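PDB 3RH7: hypothetical oxidoreductase from Sinorhizobium meliloti, which binds flavin mononucleotide in a split-barrel domain and probably acts as an NADPH-dependent flavin reductase. Local coordinates for residues R81-N85 / D116-I120; F106-D110 / P119-D123; V232-Y238 / I251-L256. All coordinates share one frame; numbering follows the deposited sequence.

In the fold
Contacts 1 and 2 lie in the flavin reductase domain and share strand 119-121, which packs beside strand 81-86 in contact 1 and meets loop 106-110 in contact 2. Their centres are about 11 Å apart, and a probable hydrogen bond from Phe121 N to Asn85 OD1 joins them. Contact 3 comes later in the chain, in the hairpin of strands 232-242 and 249-257, part of a separate mixed sheet. Its centre is about 35 Å from that of contact 1 and about 30 Å from that of contact 2. The contacts thus sample two parts of the chain: the flavin-binding split barrel and a second, probably Nudix-like domain.

Contact 1. Residues R81-N85 / D116-I120; sequences RFAIN and DGCPI
Asn85 ties its strand to segment 116-120 through a single hydrogen bond, ND2 to Pro119 O at 3.1 Å. The bond is nearly straight (163° at the hydrogen), and it lies both in the amide plane of Asn85 and in the carbonyl plane of Pro119. On the same side chain, OD1 accepts from Phe121 N, while Pro119 O takes a second bond from Thr36 OG1. An asparagine suits this place because its amide offers a donor and an acceptor together, meeting the C=O of one residue and the N-H of the next but one much as a residue of a parallel strand would. The backbone of Ile120, between them, pairs with Arg112 instead.

At the other end Arg81 and Asp116 form a salt bridge, NH1 to OD1 3.3 Å apart. The carboxylate oxygen sits over one face of the guanidinium, toward its rim, and the two planes are nearly parallel, 14° apart. No N-H points at the oxygen, so the attraction is one of charge alone. Asp116 OD2 has a weak hydrogen bond to Thr149 OG1.

Small groups fill the middle. Ala83 CB touches Cys118 CB at 3.6 Å and reaches Ile120 CD1 at 4.1 Å; alanine's single methyl suits the short distance between the two backbones here. The sulfur of Cys118, turned beside its own backbone N (chi1 -75°), lies against the Arg81-Phe82 backbone, with SG 3.6 Å from Phe82 C. Phe82 points away, and its ring packs on Met132 and Ile144.

The chemistry is therefore graded: a directional amide bond at the buried end, apolar contact in the middle, and at the exposed end an ion pair that solvent would probably weaken, together holding strand 119-121 against the outside of the split barrel.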
# COMPACT_ATOMS: atom_id res chain seq x y z
N ARG A 81 -12.74 22.86 10.16
CA ARG A 81 -12.79 22.16 8.89
C ARG A 81 -11.38 21.82 8.45
O ARG A 81 -10.44 22.58 8.69
CB ARG A 81 -13.51 23.01 7.83
CG ARG A 81 -14.98 23.23 8.18
CD ARG A 81 -15.73 24.05 7.16
NE ARG A 81 -17.18 23.93 7.34
CZ ARG A 81 -17.92 22.95 6.83
NH1 ARG A 81 -17.36 21.99 6.10
NH2 ARG A 81 -19.23 22.92 7.05
N PHE A 82 -11.23 20.66 7.80
CA PHE A 82 -9.96 20.24 7.25
C PHE A 82 -10.17 19.44 5.94
O PHE A 82 -11.31 19.12 5.61
CB PHE A 82 -9.15 19.45 8.27
CG PHE A 82 -9.68 18.09 8.62
CD1 PHE A 82 -10.66 17.94 9.60
CD2 PHE A 82 -9.19 16.95 8.01
CE1 PHE A 82 -11.15 16.68 9.94
CE2 PHE A 82 -9.69 15.69 8.33
CZ PHE A 82 -10.65 15.56 9.31
N ALA A 83 -9.11 19.16 5.19
CA ALA A 83 -9.20 18.40 3.96
C ALA A 83 -8.12 17.34 3.90
O ALA A 83 -7.01 17.55 4.38
CB ALA A 83 -9.12 19.30 2.75
N ILE A 84 -8.45 16.19 3.31
CA ILE A 84 -7.48 15.11 3.16
C ILE A 84 -7.11 14.99 1.67
O ILE A 84 -7.98 14.68 0.86
CB ILE A 84 -8.05 13.80 3.75
CG1 ILE A 84 -8.09 13.85 5.29
CG2 ILE A 84 -7.32 12.57 3.22
CD1 ILE A 84 -6.81 13.71 6.02
N ASN A 85 -5.83 15.25 1.32
CA ASN A 85 -5.40 15.11 -0.08
C ASN A 85 -4.61 13.80 -0.25
O ASN A 85 -3.46 13.72 0.22
CB ASN A 85 -4.56 16.31 -0.54
CG ASN A 85 -5.33 17.59 -0.71
OD1 ASN A 85 -5.89 17.84 -1.76
ND2 ASN A 85 -5.29 18.45 0.29
N ASP A 116 -15.62 24.81 1.31
CA ASP A 116 -15.55 25.07 2.74
C ASP A 116 -14.13 25.56 3.17
O ASP A 116 -13.69 25.33 4.28
CB ASP A 116 -16.00 23.80 3.49
CG ASP A 116 -17.38 23.30 3.05
OD1 ASP A 116 -18.40 23.80 3.59
OD2 ASP A 116 -17.44 22.43 2.13
N GLY A 117 -13.49 26.31 2.28
CA GLY A 117 -12.21 26.98 2.50
C GLY A 117 -11.03 26.16 2.95
O GLY A 117 -10.21 26.61 3.76
N CYS A 118 -10.89 24.97 2.38
CA CYS A 118 -9.79 24.07 2.69
C CYS A 118 -8.87 23.92 1.48
O CYS A 118 -9.37 23.81 0.35
CB CYS A 118 -10.33 22.72 3.14
SG CYS A 118 -10.99 22.72 4.83
N PRO A 119 -7.53 23.87 1.70
CA PRO A 119 -6.61 23.72 0.57
C PRO A 119 -6.71 22.35 -0.10
O PRO A 119 -6.36 21.35 0.51
CB PRO A 119 -5.23 23.97 1.20
CG PRO A 119 -5.49 24.61 2.50
CD PRO A 119 -6.79 24.02 2.96
N ILE A 120 -7.25 22.32 -1.34
CA ILE A 120 -7.40 21.15 -2.22
C ILE A 120 -6.28 21.16 -3.25
O ILE A 120 -6.20 22.10 -4.05
CB ILE A 120 -8.78 21.17 -2.93
CG1 ILE A 120 -9.99 21.28 -1.96
CG2 ILE A 120 -8.91 20.02 -3.95
CD1 ILE A 120 -10.17 20.19 -1.08

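Contact 2. Residues F106-D110 / P119-D123; sequences FAAVD and PIFSD
Phe106 pushes one corner of its ring, atom CE2, into the notch between Pro119 and Phe121. Phe106 CE2 comes 3.5 Å from Pro119 CB and 3.8 Å from Phe121 CE1, the two directions nearly perpendicular. Phe121 is met at the edge, close to its ring plane, the two side chains crossing at about a right angle. Proline serves well as one wall of the notch, since its closed ring presents a firm apolar surface.

Val109 fills a different hollow, over a face of Phe121. Anti to the backbone N (chi1 -151°), Val109 CG1 makes a CH-pi contact 4.0 Å from the centroid of the Phe121 ring and lies nearest CG; CG2 stands over the same face, displaced toward CE2 and CZ. A branched valine thus spreads two methyls over one flat surface.

Beyond the rings the chains are clasped by Asp110 O, which accepts twice from Ser122: from N at 2.9 Å, and from OG, also at 2.9 Å but well above the carbonyl plane. Serine is short enough for both donors to meet one oxygen.

Phe98, an FMN-binding residue, meets the rings of both Phe106 and Phe121, and Val94 of helix 92-97 touches Val109 and Phe121. Thr36 of strand 30-38 and Trp111 of strand 111-113 also pack on the two phenylalanines, so this cluster joins helix, barrel strand and small hairpin beside the flavin site.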
# COMPACT_ATOMS: atom_id res chain seq x y z
N PHE A 106 3.31 25.43 0.94
CA PHE A 106 2.28 25.55 -0.08
C PHE A 106 2.80 26.06 -1.44
O PHE A 106 2.06 26.01 -2.43
CB PHE A 106 1.13 26.39 0.45
CG PHE A 106 0.21 25.58 1.34
CD1 PHE A 106 0.48 25.42 2.70
CD2 PHE A 106 -0.90 24.93 0.81
CE1 PHE A 106 -0.36 24.64 3.50
CE2 PHE A 106 -1.74 24.16 1.62
CZ PHE A 106 -1.47 24.03 2.96
N ALA A 107 4.08 26.46 -1.50
CA ALA A 107 4.74 26.91 -2.72
C ALA A 107 5.23 25.72 -3.56
O ALA A 107 5.73 25.91 -4.66
CB ALA A 107 5.90 27.81 -2.35
N ALA A 108 5.10 24.50 -3.04
CA ALA A 108 5.50 23.27 -3.72
C ALA A 108 4.31 22.55 -4.37
O ALA A 108 4.50 21.49 -4.99
CB ALA A 108 6.18 22.34 -2.73
N VAL A 109 3.06 23.09 -4.21
CA VAL A 109 1.87 22.46 -4.81
C VAL A 109 0.96 23.44 -5.47
O VAL A 109 0.73 24.53 -4.92
CB VAL A 109 1.01 21.66 -3.81
CG1 VAL A 109 0.29 20.51 -4.52
CG2 VAL A 109 1.81 21.15 -2.62
N ASP A 110 0.36 23.03 -6.61
CA ASP A 110 -0.69 23.81 -7.26
C ASP A 110 -1.93 23.45 -6.49
O ASP A 110 -2.30 22.27 -6.41
CB ASP A 110 -0.80 23.53 -8.76
CG ASP A 110 0.40 23.91 -9.59
OD1 ASP A 110 0.98 24.99 -9.33
OD2 ASP A 110 0.73 23.18 -10.53
N PRO A 119 -7.53 23.87 1.70
CA PRO A 119 -6.61 23.72 0.57
C PRO A 119 -6.71 22.35 -0.10
O PRO A 119 -6.36 21.35 0.51
CB PRO A 119 -5.23 23.97 1.20
CG PRO A 119 -5.49 24.61 2.50
CD PRO A 119 -6.79 24.02 2.96
N ILE A 120 -7.25 22.32 -1.34
CA ILE A 120 -7.40 21.15 -2.22
C ILE A 120 -6.28 21.16 -3.25
O ILE A 120 -6.20 22.10 -4.05
CB ILE A 120 -8.78 21.17 -2.93
CG1 ILE A 120 -9.99 21.28 -1.96
CG2 ILE A 120 -8.91 20.02 -3.95
CD1 ILE A 120 -10.17 20.19 -1.08
N PHE A 121 -5.43 20.11 -3.28
CA PHE A 121 -4.32 20.04 -4.24
C PHE A 121 -4.75 19.49 -5.58
O PHE A 121 -5.67 18.68 -5.67
CB PHE A 121 -3.17 19.19 -3.70
CG PHE A 121 -2.51 19.58 -2.40
CD1 PHE A 121 -2.75 20.82 -1.82
CD2 PHE A 121 -1.63 18.72 -1.76
CE1 PHE A 121 -2.15 21.17 -0.62
CE2 PHE A 121 -1.02 19.07 -0.56
CZ PHE A 121 -1.29 20.30 0.01
N SER A 122 -4.07 19.93 -6.62
CA SER A 122 -4.39 19.45 -7.96
C SER A 122 -3.60 18.18 -8.29
O SER A 122 -2.62 17.85 -7.63
CB SER A 122 -4.16 20.54 -9.00
OG SER A 122 -2.82 21.00 -8.93
N ASP A 123 -4.11 17.43 -9.28
CA ASP A 123 -3.53 16.17 -9.76
C ASP A 123 -3.45 15.09 -8.63
O ASP A 123 -2.62 14.18 -8.71
CB ASP A 123 -2.16 16.38 -10.44
CG ASP A 123 -2.07 17.63 -11.34
OD1 ASP A 123 -2.93 17.78 -12.24
OD2 ASP A 123 -1.13 18.45 -11.13

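Contact 3. Residues V232-Y238 / I251-L256; sequences VTIGFLY and IVYHAL
The ring of Tyr253 is clasped between two aliphatic side chains of the partner strand. Leu237 CD2 lies over the centre of one face, 3.5 Å from the centroid of the Tyr253 ring and only 11° off the normal; Ile234 CG2 covers the opposite face, nearer the rim, 3.7 Å from the same centroid. Gly235 O lies 3.3 Å from Tyr253 CD1, near the plane of the ring. A serine in place of Tyr253 would remove the ring and would probably open a gap between Ile234 and Leu237, leaving both methyls without their CH-pi partner.

Tyr238 and His254 form a T-shaped (edge-to-face) pair: the edge of Tyr238 is turned toward the face of His254, with planes at 69° and centroids 5.7 Å apart. Both side chains have CG anti to the backbone N, which brings Tyr238 CD1 beside His254 CB. The imidazole is held by ND1, bonded to Val189 O, and Arg289 makes a cation-pi contact with Tyr238.

Backbone hydrogen bonds join the antiparallel strands. Thr233 and Leu256 exchange two, both 3.0 Å between N and O. A beta bulge follows: His254 O accepts from Gly235 N at 2.8 Å, while His254 N gives to Phe236 O, and Tyr238 N then reaches Val252 O. Glycine, with no side chain, probably tolerates the unusual backbone conformation at the bulge more readily than other residues.

Ile234 and Tyr253 pack on helix 216-228, and Leu237 and Ile251 on helix 169-181. The backbone bonds thus set the course of the hairpin while the apolar clamp round Tyr253 joins its bulged corner to the helices. The C=O of Ile234, on a strand outermost within this chain's sheet, accepts from Asn157 ND2 of the second subunit, so the hairpin also takes part in the contact between subunits.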
# COMPACT_ATOMS: atom_id res chain seq x y z
N VAL A 232 17.70 -12.21 3.29
CA VAL A 232 17.22 -11.01 2.62
C VAL A 232 15.78 -11.17 2.15
O VAL A 232 15.35 -12.28 1.83
CB VAL A 232 18.18 -10.65 1.46
CG1 VAL A 232 17.58 -9.60 0.52
CG2 VAL A 232 19.55 -10.18 1.99
N THR A 233 15.02 -10.05 2.17
CA THR A 233 13.67 -9.97 1.64
C THR A 233 13.67 -8.80 0.68
O THR A 233 13.94 -7.66 1.08
CB THR A 233 12.58 -9.88 2.73
OG1 THR A 233 12.35 -11.18 3.28
CG2 THR A 233 11.24 -9.37 2.17
N ILE A 234 13.38 -9.08 -0.60
CA ILE A 234 13.31 -8.01 -1.59
C ILE A 234 11.90 -7.47 -1.52
O ILE A 234 10.95 -8.25 -1.42
CB ILE A 234 13.67 -8.52 -3.00
CG1 ILE A 234 15.04 -9.24 -3.05
CG2 ILE A 234 13.56 -7.42 -4.04
CD1 ILE A 234 16.26 -8.43 -2.77
N GLY A 235 11.76 -6.16 -1.50
CA GLY A 235 10.46 -5.52 -1.41
C GLY A 235 9.98 -4.87 -2.68
O GLY A 235 10.01 -5.48 -3.76
N PHE A 236 9.50 -3.64 -2.55
CA PHE A 236 8.97 -2.86 -3.65
C PHE A 236 10.10 -2.23 -4.43
O PHE A 236 11.15 -1.96 -3.88
CB PHE A 236 8.01 -1.76 -3.15
CG PHE A 236 6.63 -2.23 -2.76
CD1 PHE A 236 5.66 -2.47 -3.73
CD2 PHE A 236 6.28 -2.41 -1.43
CE1 PHE A 236 4.38 -2.91 -3.38
CE2 PHE A 236 5.01 -2.85 -1.08
CZ PHE A 236 4.07 -3.10 -2.05
N LEU A 237 9.85 -1.96 -5.71
CA LEU A 237 10.81 -1.28 -6.57
C LEU A 237 11.09 0.11 -6.01
O LEU A 237 10.17 0.83 -5.59
CB LEU A 237 10.27 -1.19 -8.01
CG LEU A 237 10.31 -2.47 -8.80
CD1 LEU A 237 9.51 -2.34 -10.04
CD2 LEU A 237 11.71 -2.83 -9.15
N TYR A 238 12.37 0.45 -5.93
CA TYR A 238 12.79 1.74 -5.40
C TYR A 238 12.92 2.77 -6.52
O TYR A 238 12.40 3.88 -6.42
CB TYR A 238 14.11 1.56 -4.67
CG TYR A 238 14.47 2.69 -3.74
CD1 TYR A 238 14.00 2.71 -2.43
CD2 TYR A 238 15.39 3.65 -4.11
CE1 TYR A 238 14.40 3.69 -1.53
CE2 TYR A 238 15.80 4.64 -3.22
CZ TYR A 238 15.30 4.66 -1.93
OH TYR A 238 15.68 5.63 -1.05
N ILE A 251 17.60 -1.37 -12.42
CA ILE A 251 16.40 -1.71 -11.63
C ILE A 251 16.86 -1.81 -10.17
O ILE A 251 17.64 -2.71 -9.82
CB ILE A 251 15.65 -2.99 -12.13
CG1 ILE A 251 15.01 -2.75 -13.52
CG2 ILE A 251 14.60 -3.44 -11.12
CD1 ILE A 251 14.46 -3.95 -14.20
N VAL A 252 16.44 -0.84 -9.34
CA VAL A 252 16.82 -0.77 -7.92
C VAL A 252 15.61 -1.11 -7.07
O VAL A 252 14.53 -0.53 -7.25
CB VAL A 252 17.44 0.60 -7.53
CG1 VAL A 252 17.93 0.60 -6.08
CG2 VAL A 252 18.57 0.98 -8.48
N TYR A 253 15.79 -2.09 -6.17
CA TYR A 253 14.75 -2.58 -5.26
C TYR A 253 15.01 -2.10 -3.87
O TYR A 253 16.16 -1.81 -3.51
CB TYR A 253 14.73 -4.11 -5.25
CG TYR A 253 13.80 -4.76 -6.23
CD1 TYR A 253 12.45 -4.93 -5.93
CD2 TYR A 253 14.27 -5.31 -7.41
CE1 TYR A 253 11.60 -5.63 -6.78
CE2 TYR A 253 13.43 -5.99 -8.29
CZ TYR A 253 12.09 -6.16 -7.96
OH TYR A 253 11.24 -6.87 -8.78
N HIS A 254 13.94 -2.03 -3.08
CA HIS A 254 14.10 -1.74 -1.68
C HIS A 254 14.21 -3.11 -1.04
O HIS A 254 13.52 -4.01 -1.50
CB HIS A 254 12.95 -0.85 -1.14
CG HIS A 254 13.19 -0.31 0.24
ND1 HIS A 254 14.42 -0.51 0.92
CD2 HIS A 254 12.36 0.37 1.06
CE1 HIS A 254 14.27 0.06 2.11
NE2 HIS A 254 13.06 0.59 2.25
N ALA A 255 15.16 -3.32 -0.09
CA ALA A 255 15.30 -4.65 0.52
C ALA A 255 15.61 -4.59 2.02
O ALA A 255 15.86 -3.51 2.55
CB ALA A 255 16.36 -5.45 -0.22
N LEU A 256 15.54 -5.75 2.70
CA LEU A 256 15.81 -5.89 4.13
C LEU A 256 16.74 -7.02 4.42
O LEU A 256 16.58 -8.11 3.85
CB LEU A 256 14.54 -6.14 4.94
CG LEU A 256 13.60 -5.00 5.14
CD1 LEU A 256 12.41 -5.45 5.94
CD2 LEU A 256 14.28 -3.81 5.77